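PDB 4AEQ: colicin-m immunity protein from Escherichia coli, which protects cells carrying the colicin M plasmid against the toxin colicin M, here seen as the dimeric, domain-swapped part that follows the protein's N-terminal region. Local coordinates for residues K25-Y28 with L29-M32. Numbering follows the deposited sequence.
Sequences KNDY and LQRM. With PO4 (phosphate ion), chain B.
Met32 CG lies over one face of the Tyr28 ring, 3.9 Å from its centroid and 17° off the normal, a CH-pi contact displaced toward the rim. The sulfur follows obliquely as a Met-aromatic contact, SD 4.5 Å from the Tyr28 ring centroid; SD is also 3.5 Å from Tyr28 OH. Both residues sit one turn apart on helix 17-42, which packs against the second subunit of this domain-swapped dimer. Tyr82 and Phe71 of that subunit meet the Tyr28 ring edge-to-face, so the aromatic group is buried in the dimer interface. The Arg31 guanidinium has Asp27 OD2 above one face, 3.1 Å from NE, while O2 of a phosphate ion lies in plane at its edge. No guanidinium N-H points at OD2, so this i, i+4 salt bridge works through charge alone; the hydrogen bond that OD2 does accept comes from Tyr95 OH of the second subunit. An extended chain from CG to NE (chi2 -171°, chi3 176°) carries the guanidinium out to the phosphate, probably an ion of the crystallisation liquor; the phosphate is also hydrogen-bonded to that subunit's Tyr95 N. One turn earlier, Lys25 lies alongside Leu29, CG 4.0 Å from Leu29 CD1. Four i, i+4 backbone hydrogen bonds run through these two turns, and Arg31 NH1 ends 2.7 Å from phosphate O1 in a weak, bent hydrogen bond.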
ATOM      1  N   LYS A  25       8.071   6.617   7.299  1.00 12.03           N
ATOM      2  CA  LYS A  25       7.394   6.782   8.581  1.00 11.71           C
ATOM      3  C   LYS A  25       6.003   7.370   8.365  1.00 15.04           C
ATOM      4  O   LYS A  25       5.015   6.882   8.929  1.00 18.27           O
ATOM      5  CB  LYS A  25       8.217   7.657   9.525  1.00 14.92           C
ATOM      6  CG  LYS A  25       7.564   7.885  10.888  1.00 18.66           C
ATOM      7  CD  LYS A  25       8.504   8.615  11.841  1.00 22.59           C
ATOM      8  CE  LYS A  25       7.815   8.948  13.155  1.00 27.22           C
ATOM      9  NZ  LYS A  25       8.767   9.528  14.147  1.00 28.43           N
ATOM     10  N   ASN A  26       5.923   8.409   7.536  1.00 11.66           N
ATOM     11  CA  ASN A  26       4.624   9.004   7.220  1.00 15.57           C
ATOM     12  C   ASN A  26       3.672   7.949   6.676  1.00 16.48           C
ATOM     13  O   ASN A  26       2.533   7.804   7.144  1.00 17.12           O
ATOM     14  CB  ASN A  26       4.768  10.139   6.200  1.00 13.73           C
ATOM     15  CG  ASN A  26       5.328  11.411   6.813  1.00 16.89           C
ATOM     16  OD1 ASN A  26       5.359  11.566   8.034  1.00 20.12           O
ATOM     17  ND2 ASN A  26       5.756  12.334   5.963  1.00 15.07           N
ATOM     18  N   ASP A  27       4.155   7.208   5.686  1.00 12.26           N
ATOM     19  CA  ASP A  27       3.353   6.188   5.021  1.00 12.53           C
ATOM     20  C   ASP A  27       2.902   5.088   5.981  1.00 13.84           C
ATOM     21  O   ASP A  27       1.729   4.698   5.998  1.00 14.39           O
ATOM     22  CB  ASP A  27       4.154   5.589   3.866  1.00 16.75           C
ATOM     23  CG  ASP A  27       3.363   4.584   3.072  1.00 23.11           C
ATOM     24  OD1 ASP A  27       2.637   5.000   2.148  1.00 29.98           O
ATOM     25  OD2 ASP A  27       3.473   3.380   3.369  1.00 22.58           O
ATOM     26  N   TYR A  28       3.841   4.588   6.777  1.00 12.20           N
ATOM     27  CA  TYR A  28       3.559   3.515   7.722  1.00 14.61           C
ATOM     28  C   TYR A  28       2.506   3.931   8.742  1.00 15.78           C
ATOM     29  O   TYR A  28       1.518   3.219   8.952  1.00 15.43           O
ATOM     30  CB  TYR A  28       4.839   3.082   8.438  1.00 12.42           C
ATOM     31  CG  TYR A  28       4.607   2.089   9.555  1.00 15.90           C
ATOM     32  CD1 TYR A  28       4.447   0.736   9.289  1.00 17.88           C
ATOM     33  CD2 TYR A  28       4.542   2.509  10.877  1.00 17.36           C
ATOM     34  CE1 TYR A  28       4.235  -0.172  10.313  1.00 18.69           C
ATOM     35  CE2 TYR A  28       4.331   1.611  11.904  1.00 17.95           C
ATOM     36  CZ  TYR A  28       4.181   0.275  11.620  1.00 17.30           C
ATOM     37  OH  TYR A  28       3.971  -0.614  12.649  1.00 19.40           O
ATOM     38  N   LEU A  29       2.717   5.076   9.380  1.00 14.76           N
ATOM     39  CA  LEU A  29       1.757   5.557  10.374  1.00 15.60           C
ATOM     40  C   LEU A  29       0.372   5.809   9.768  1.00 18.01           C
ATOM     41  O   LEU A  29      -0.658   5.418  10.343  1.00 18.76           O
ATOM     42  CB  LEU A  29       2.286   6.808  11.085  1.00 14.88           C
ATOM     43  CG  LEU A  29       3.464   6.549  12.031  1.00 16.83           C
ATOM     44  CD1 LEU A  29       3.942   7.843  12.670  1.00 20.26           C
ATOM     45  CD2 LEU A  29       3.095   5.514  13.103  1.00 16.05           C
ATOM     46  N   GLN A  30       0.348   6.455   8.604  1.00 16.73           N
ATOM     47  CA  GLN A  30      -0.922   6.728   7.941  1.00 22.48           C
ATOM     48  C   GLN A  30      -1.659   5.424   7.651  1.00 20.71           C
ATOM     49  O   GLN A  30      -2.867   5.330   7.861  1.00 21.34           O
ATOM     50  CB  GLN A  30      -0.715   7.524   6.648  1.00 29.58           C
ATOM     51  CG  GLN A  30      -0.626   6.659   5.402  1.00 43.09           C
ATOM     52  CD  GLN A  30      -0.432   7.469   4.135  1.00 53.47           C
ATOM     53  OE1 GLN A  30      -0.515   8.699   4.146  1.00 57.24           O
ATOM     54  NE2 GLN A  30      -0.173   6.777   3.030  1.00 55.49           N
ATOM     55  N   ARG A  31      -0.933   4.415   7.174  1.00 22.45           N
ATOM     56  CA  ARG A  31      -1.540   3.121   6.871  1.00 24.49           C
ATOM     57  C   ARG A  31      -2.090   2.424   8.107  1.00 23.68           C
ATOM     58  O   ARG A  31      -3.222   1.944   8.108  1.00 29.58           O
ATOM     59  CB  ARG A  31      -0.543   2.219   6.152  1.00 29.85           C
ATOM     60  CG  ARG A  31      -0.223   2.666   4.745  1.00 37.79           C
ATOM     61  CD  ARG A  31       0.596   1.623   4.019  1.00 45.47           C
ATOM     62  NE  ARG A  31       0.836   1.983   2.626  1.00 50.44           N
ATOM     63  CZ  ARG A  31       1.480   1.218   1.755  1.00 54.92           C
ATOM     64  NH1 ARG A  31       1.949   0.041   2.127  1.00 56.12           N
ATOM     65  NH2 ARG A  31       1.648   1.628   0.509  1.00 57.81           N
ATOM     66  N   MET A  32      -1.284   2.373   9.160  1.00 22.64           N
ATOM     67  CA  MET A  32      -1.731   1.785  10.416  1.00 23.64           C
ATOM     68  C   MET A  32      -3.062   2.406  10.818  1.00 22.09           C
ATOM     69  O   MET A  32      -4.057   1.695  11.055  1.00 24.12           O
ATOM     70  CB  MET A  32      -0.696   2.018  11.517  1.00 25.53           C
ATOM     71  CG  MET A  32       0.583   1.215  11.334  1.00 28.90           C
ATOM     72  SD  MET A  32       0.473  -0.428  12.074  1.00 32.50           S
ATOM     73  CE  MET A  32       0.579  -0.001  13.810  1.00 29.34           C
TER
HETATM   74  P   PO4 B1116       1.667  -3.082   1.605  1.00 89.22           P
HETATM   75  O1  PO4 B1116       1.434  -2.065   0.515  1.00 89.65           O
HETATM   76  O2  PO4 B1116       2.762  -2.596   2.522  1.00 89.91           O
HETATM   77  O3  PO4 B1116       0.399  -3.276   2.403  1.00 88.26           O
HETATM   78  O4  PO4 B1116       2.089  -4.392   0.983  1.00 89.75           O